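Long-range contacts in cellulose 1,4-beta-cellobiosidase (Thermobifida fusca, PDB 4JJJ), which probably hydrolyses cellulose to cellobiose, its family 48 glycoside hydrolase module being the catalytic part of a longer, multidomain cellulase: residues A[326-331]-A[422-427]; A[362-367]-A[437-442]. The protein carries 1 engineered substitution. All coordinates share one frame; numbering follows the deposited sequence. Where two conformers were deposited one is given.

Contact 1. Residues A[326-331]-A[422-427]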
loop_
_atom_site.group_PDB
_atom_site.type_symbol
_atom_site.label_atom_id
_atom_site.label_comp_id
_atom_site.label_asym_id
_atom_site.label_seq_id
_atom_site.Cartn_x
_atom_site.Cartn_y
_atom_site.Cartn_z
ATOM N N TYR A 326 4.737 -3.498 5.044
ATOM C CA TYR A 326 4.503 -2.046 5.095
ATOM C C TYR A 326 5.581 -1.297 5.841
ATOM O O TYR A 326 5.713 -0.108 5.740
ATOM C CB TYR A 326 3.140 -1.672 5.710
ATOM C CG TYR A 326 1.959 -1.899 4.791
ATOM C CD1 TYR A 326 1.884 -2.921 3.881
ATOM C CD2 TYR A 326 0.846 -1.090 5.001
ATOM C CE1 TYR A 326 0.761 -3.082 3.104
ATOM C CE2 TYR A 326 -0.288 -1.205 4.202
ATOM C CZ TYR A 326 -0.326 -2.175 3.280
ATOM O OH TYR A 326 -1.437 -2.270 2.469
ATOM N N GLN A 327 6.317 -2.001 6.725
ATOM C CA GLN A 327 7.177 -1.239 7.609
ATOM C C GLN A 327 8.295 -0.563 6.846
ATOM O O GLN A 327 8.735 -1.092 5.819
ATOM C CB GLN A 327 7.753 -2.101 8.746
ATOM C CG GLN A 327 6.699 -2.966 9.489
ATOM C CD GLN A 327 5.503 -2.112 9.952
ATOM O OE1 GLN A 327 4.338 -2.419 9.504
ATOM N NE2 GLN A 327 5.704 -1.093 10.600
ATOM N N ASN A 328 8.766 0.543 7.384
ATOM C CA ASN A 328 9.741 1.315 6.650
ATOM C C ASN A 328 10.699 1.920 7.625
ATOM O O ASN A 328 10.547 3.065 8.056
ATOM C CB ASN A 328 9.077 2.376 5.773
ATOM C CG ASN A 328 9.991 2.882 4.706
ATOM O OD1 ASN A 328 11.182 3.068 4.932
ATOM N ND2 ASN A 328 9.455 3.070 3.489
ATOM N N VAL A 329 11.707 1.101 7.913
ATOM C CA VAL A 329 12.643 1.516 8.940
ATOM C C VAL A 329 13.514 2.677 8.427
ATOM O O VAL A 329 14.101 3.425 9.249
ATOM C CB VAL A 329 13.482 0.352 9.392
ATOM C CG1 VAL A 329 12.565 -0.642 10.121
ATOM C CG2 VAL A 329 14.373 -0.253 8.327
ATOM N N LEU A 330 13.642 2.812 7.119
ATOM C CA LEU A 330 14.411 3.928 6.548
ATOM C C LEU A 330 13.649 5.211 6.692
ATOM O O LEU A 330 14.224 6.192 7.194
ATOM C CB LEU A 330 14.723 3.594 5.055
ATOM C CG LEU A 330 15.659 4.488 4.252
ATOM C CD1 LEU A 330 15.124 5.919 4.144
ATOM C CD2 LEU A 330 17.067 4.513 4.859
ATOM N N ALA A 331 12.389 5.241 6.365
ATOM C CA ALA A 331 11.534 6.390 6.634
ATOM C C ALA A 331 11.516 6.743 8.135
ATOM O O ALA A 331 11.525 7.941 8.459
ATOM C CB ALA A 331 10.157 6.190 6.090
ATOM N N MET A 422 12.390 -5.568 3.007
ATOM C CA MET A 422 13.792 -5.872 3.173
ATOM C C MET A 422 14.665 -4.852 2.519
ATOM O O MET A 422 15.715 -4.542 3.047
ATOM C CB MET A 422 14.229 -7.286 2.768
ATOM C CG MET A 422 15.459 -7.803 3.509
ATOM S SD MET A 422 15.406 -7.775 5.312
ATOM C CE MET A 422 13.933 -8.729 5.672
ATOM N N GLU A 423 14.241 -4.357 1.358
ATOM C CA GLU A 423 15.052 -3.271 0.677
ATOM C C GLU A 423 15.233 -2.042 1.599
ATOM O O GLU A 423 16.319 -1.474 1.641
ATOM C CB GLU A 423 14.411 -2.808 -0.607
ATOM C CG GLU A 423 15.367 -1.986 -1.467
ATOM C CD GLU A 423 14.729 -1.440 -2.701
ATOM O OE1 GLU A 423 14.089 -2.241 -3.416
ATOM O OE2 GLU A 423 14.928 -0.253 -2.915
ATOM N N ARG A 424 14.204 -1.749 2.383
ATOM C CA ARG A 424 14.280 -0.593 3.232
ATOM C C ARG A 424 15.246 -0.909 4.425
ATOM O O ARG A 424 16.013 -0.045 4.840
ATOM C CB ARG A 424 12.916 -0.240 3.779
ATOM C CG ARG A 424 11.862 0.115 2.699
ATOM C CD ARG A 424 10.486 -0.218 3.212
ATOM N NE ARG A 424 9.513 -0.024 2.162
ATOM C CZ ARG A 424 8.308 -0.599 2.083
ATOM N NH1 ARG A 424 7.920 -1.361 3.040
ATOM N NH2 ARG A 424 7.566 -0.438 0.961
ATOM N N VAL A 425 15.167 -2.159 4.916
ATOM C CA VAL A 425 16.105 -2.632 5.959
ATOM C C VAL A 425 17.536 -2.578 5.425
ATOM O O VAL A 425 18.445 -2.150 6.151
ATOM C CB VAL A 425 15.705 -4.055 6.433
ATOM C CG1 VAL A 425 16.680 -4.564 7.496
ATOM C CG2 VAL A 425 14.266 -4.005 6.967
ATOM N N ALA A 426 17.762 -3.046 4.181
ATOM C CA ALA A 426 19.061 -2.981 3.584
ATOM C C ALA A 426 19.521 -1.574 3.389
ATOM O O ALA A 426 20.755 -1.294 3.508
ATOM C CB ALA A 426 19.077 -3.791 2.283
ATOM N N GLN A 427 18.609 -0.685 2.993
ATOM C CA GLN A 427 18.991 0.702 2.807
ATOM C C GLN A 427 19.453 1.311 4.183
ATOM O O GLN A 427 20.467 2.001 4.221
ATOM C CB GLN A 427 17.898 1.549 2.265
ATOM C CG GLN A 427 17.618 1.364 0.769
ATOM C CD GLN A 427 16.658 2.440 0.243
ATOM O OE1 GLN A 427 16.079 3.248 0.928
ATOM N NE2 GLN A 427 16.477 2.367 -1.031
#

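Contact 2. Residues A[362-367]-A[437-442]. With CA (calcium ion), chain G.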
loop_
_atom_site.group_PDB
_atom_site.type_symbol
_atom_site.label_atom_id
_atom_site.label_comp_id
_atom_site.label_asym_id
_atom_site.label_seq_id
_atom_site.Cartn_x
_atom_site.Cartn_y
_atom_site.Cartn_z
ATOM N N PHE A 362 9.640 -5.579 15.808
ATOM C CA PHE A 362 8.553 -6.304 15.121
ATOM C C PHE A 362 9.042 -7.178 13.986
ATOM O O PHE A 362 8.742 -8.356 13.924
ATOM C CB PHE A 362 7.581 -5.251 14.563
ATOM C CG PHE A 362 6.387 -5.728 13.844
ATOM C CD1 PHE A 362 5.363 -6.376 14.476
ATOM C CD2 PHE A 362 6.159 -5.311 12.522
ATOM C CE1 PHE A 362 4.188 -6.694 13.816
ATOM C CE2 PHE A 362 4.970 -5.645 11.888
ATOM C CZ PHE A 362 3.986 -6.319 12.506
ATOM N N LEU A 363 9.924 -6.630 13.116
ATOM C CA LEU A 363 10.431 -7.364 12.029
ATOM C C LEU A 363 11.293 -8.581 12.453
ATOM O O LEU A 363 11.289 -9.637 11.886
ATOM C CB LEU A 363 11.193 -6.420 11.134
ATOM C CG LEU A 363 10.433 -5.342 10.403
ATOM C CD1 LEU A 363 11.371 -4.477 9.572
ATOM C CD2 LEU A 363 9.293 -5.921 9.514
ATOM N N GLN A 364 12.039 -8.386 13.544
ATOM C CA GLN A 364 12.886 -9.445 14.085
ATOM C C GLN A 364 12.005 -10.535 14.746
ATOM O O GLN A 364 12.278 -11.732 14.526
ATOM C CB GLN A 364 13.902 -8.884 15.062
ATOM C CG GLN A 364 14.877 -9.896 15.572
ATOM C CD GLN A 364 15.723 -10.623 14.519
ATOM O OE1 GLN A 364 16.841 -10.254 14.244
ATOM N NE2 GLN A 364 15.195 -11.637 13.841
ATOM N N TRP A 365 10.985 -10.122 15.465
ATOM C CA TRP A 365 10.030 -11.027 16.093
ATOM C C TRP A 365 9.386 -11.899 15.032
ATOM O O TRP A 365 9.129 -13.104 15.249
ATOM C CB TRP A 365 8.986 -10.242 16.832
ATOM C CG TRP A 365 7.806 -11.052 17.318
ATOM C CD1 TRP A 365 7.825 -12.086 18.191
ATOM C CD2 TRP A 365 6.434 -10.865 16.934
ATOM N NE1 TRP A 365 6.556 -12.578 18.366
ATOM C CE2 TRP A 365 5.663 -11.819 17.654
ATOM C CE3 TRP A 365 5.785 -9.958 16.104
ATOM C CZ2 TRP A 365 4.308 -11.938 17.497
ATOM C CZ3 TRP A 365 4.410 -10.104 15.916
ATOM C CH2 TRP A 365 3.670 -11.032 16.627
ATOM N N LEU A 366 9.168 -11.352 13.815
ATOM C CA LEU A 366 8.465 -12.102 12.760
ATOM C C LEU A 366 9.392 -12.970 11.945
ATOM O O LEU A 366 8.937 -13.599 10.944
ATOM C CB LEU A 366 7.761 -11.119 11.799
ATOM C CG LEU A 366 6.572 -10.405 12.458
ATOM C CD1 LEU A 366 6.099 -9.180 11.698
ATOM C CD2 LEU A 366 5.398 -11.353 12.623
ATOM N N GLN A 367 10.701 -12.965 12.200
ATOM C CA GLN A 367 11.589 -13.696 11.359
ATOM C C GLN A 367 11.527 -15.221 11.622
ATOM O O GLN A 367 11.845 -15.715 12.707
ATOM C CB GLN A 367 13.058 -13.190 11.461
ATOM C CG GLN A 367 13.980 -13.844 10.471
ATOM C CD GLN A 367 15.229 -13.040 10.225
ATOM O OE1 GLN A 367 15.866 -12.561 11.175
ATOM N NE2 GLN A 367 15.543 -12.846 8.991
ATOM N N ALA A 437 19.303 -4.138 11.912
ATOM C CA ALA A 437 19.074 -4.433 10.466
ATOM C C ALA A 437 19.972 -5.522 9.944
ATOM O O ALA A 437 19.555 -6.422 9.233
ATOM C CB ALA A 437 19.227 -3.191 9.669
ATOM N N GLU A 438 21.253 -5.444 10.326
ATOM C CA GLU A 438 22.251 -6.431 9.881
ATOM C C GLU A 438 21.850 -7.863 10.313
ATOM O O GLU A 438 21.909 -8.785 9.478
ATOM C CB GLU A 438 23.590 -6.083 10.507
ATOM C CG GLU A 438 24.704 -6.956 10.030
ATOM C CD GLU A 438 26.046 -6.624 10.646
ATOM O OE1 GLU A 438 26.167 -5.912 11.577
ATOM O OE2 GLU A 438 27.012 -7.123 10.122
ATOM N N ALA A 439 21.363 -7.998 11.544
ATOM C CA ALA A 439 20.983 -9.343 12.013
ATOM C C ALA A 439 19.850 -9.895 11.224
ATOM O O ALA A 439 19.870 -11.089 10.894
ATOM C CB ALA A 439 20.666 -9.337 13.470
ATOM N N ILE A 440 18.832 -9.069 10.930
ATOM C CA ILE A 440 17.731 -9.553 10.064
ATOM C C ILE A 440 18.237 -9.968 8.693
ATOM O O ILE A 440 17.915 -11.083 8.149
ATOM C CB ILE A 440 16.645 -8.444 9.971
ATOM C CG1 ILE A 440 15.998 -8.181 11.297
ATOM C CG2 ILE A 440 15.561 -8.903 8.984
ATOM C CD1 ILE A 440 15.158 -6.928 11.361
ATOM N N LEU A 441 19.016 -9.090 8.062
ATOM C CA LEU A 441 19.543 -9.337 6.741
ATOM C C LEU A 441 20.443 -10.569 6.658
ATOM O O LEU A 441 20.366 -11.370 5.704
ATOM C CB LEU A 441 20.341 -8.112 6.347
ATOM C CG LEU A 441 19.495 -6.910 6.018
ATOM C CD1 LEU A 441 20.314 -5.619 6.093
ATOM C CD2 LEU A 441 18.919 -7.038 4.615
ATOM N N ASP A 442 21.282 -10.803 7.709
ATOM C CA ASP A 442 22.193 -11.926 7.637
ATOM C C ASP A 442 21.440 -13.251 7.588
ATOM O O ASP A 442 22.021 -14.228 7.069
ATOM C CB ASP A 442 23.164 -11.862 8.841
ATOM C CG ASP A 442 24.296 -10.815 8.669
ATOM O OD1 ASP A 442 24.554 -10.241 7.624
ATOM O OD2 ASP A 442 24.931 -10.616 9.752
HETATM CA CA CA G . 26.975 -9.705 9.619
HETATM O O HOH W 1 18.693 -12.181 13.748
HETATM O O HOH W 2 26.685 -8.567 7.506
HETATM O O HOH W 3 28.707 -9.545 8.010
HETATM O O HOH W 4 28.636 -10.684 10.699
#

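Contact 1. Residues A[326-331]-A[422-427]
R424 reaches from helix 416-432 to the turn that leads into helix 329-337, and its NH1 donates to the carbonyl oxygen of Q327 at 2.9 Å. The bond is bent (143° at the hydrogen), and the donor stands above the carbonyl plane. From CG to NE the chain is extended, which suits arginine to spanning this gap; its CD lies 3.3 Å from Q327 O. On the way it crosses the N328 side chain at about a right angle, the amide and guanidinium planes only 18° apart. N328 ND2 and R424 NE, 3.4 Å apart, are both donors and do not bond; ND2 is satisfied by Q231 instead. N328 is the N-cap of helix 329-337, its OD1 accepting from A331 N at 2.9 Å. Beyond Q327, the guanidinium also bonds G325 O and, weakly, the engineered N224, at the predicted nucleophile position. An alanine here would probably leave Q327 O without this donor, open a gap beside the N328 amide and take from N224 OD1 its weak donor.

One residue on, the V329 CG2 methyl rests on the backbone of V425 at CA, 3.8 Å away, with V425 CG2 beside it; a short branched side chain suits a place where the methyl lies against the helix backbone. Q427 then lays its aliphatic part against L330, whose CD2 lies 4.0 Å from Q427 CB. OE1 of Q427 lies 3.6 Å from L330 CG, but this buried oxygen is satisfied by W235 and Q231.

With Y326 stacked on W299 and touching a bound glucose, the contact is the capped start of helix 329-337, with the turn before it, packed on helix 416-432 beside the substrate cleft of the (alpha/alpha)6 barrel of family 48.

Contact 2. Residues A[362-367]-A[437-442]
NE2 of Q367 is held by two carbonyl oxygens, those of I440 across the contact and of G371. The bond to I440 O is 3.1 Å long and almost straight, 176° at the hydrogen, with the acceptor in the amide plane and the donor on a lone pair of the carbonyl. Glutamine suits the place because its chain, extended beyond CG, carries the amide from just past the end of helix 348-365 to the backbone of helix 435-450. The other end of that amide is used too: OE1 of Q367 accepts from Q364 NE2 at 2.9 Å, which limits the rotation of both amides.

Q364 is bent at chi2 (58°), which turns CD back toward I440, and the two side chains slide past each other in opposite directions. Q364 OE1 lies 3.7 Å from I440 CG1, and takes a hydrogen bond from a water that also reaches A439 O weakly. A439, with no side chain beyond CB, lets Q364 OE1 come to 4.0 Å from that atom. I440 CD1 rests 4.0 Å from L363 CB, and the branched isoleucine is the apolar middle of the contact, with the partly exposed Q364 and the exposed A439 toward solvent.

On another side of helix 435-450, one turn apart, D442 OD2 at 2.2 Å and E438 OE2 at 2.6 Å bind a calcium ion that three waters also ligate; D442 OD1 bonds one of these waters and Y512. The contact is helix-to-helix packing within the (alpha/alpha)6 barrel, here tied by the Q367 amide to a backbone carbonyl of helix 435-450.

How the contacts relate
The two contacts join different helices, though neighbouring ones: 329-337 and 348-365 follow each other in the chain, as do 416-432 and 435-450, and the segments of the two contacts alternate in sequence. Their centres are 11 Å apart, and they meet directly where V425 CG1 packs on A437 CB at 3.6 Å and M422 lies on I440 and L441. Contact 1 is the deeper, every touching residue buried, and its chemistry centres on a charged guanidinium near the predicted catalytic residues. Contact 2 lies farther out, with neutral amides, a bridging water and an exposed alanine at its margin, and a calcium ion on another side of one helix.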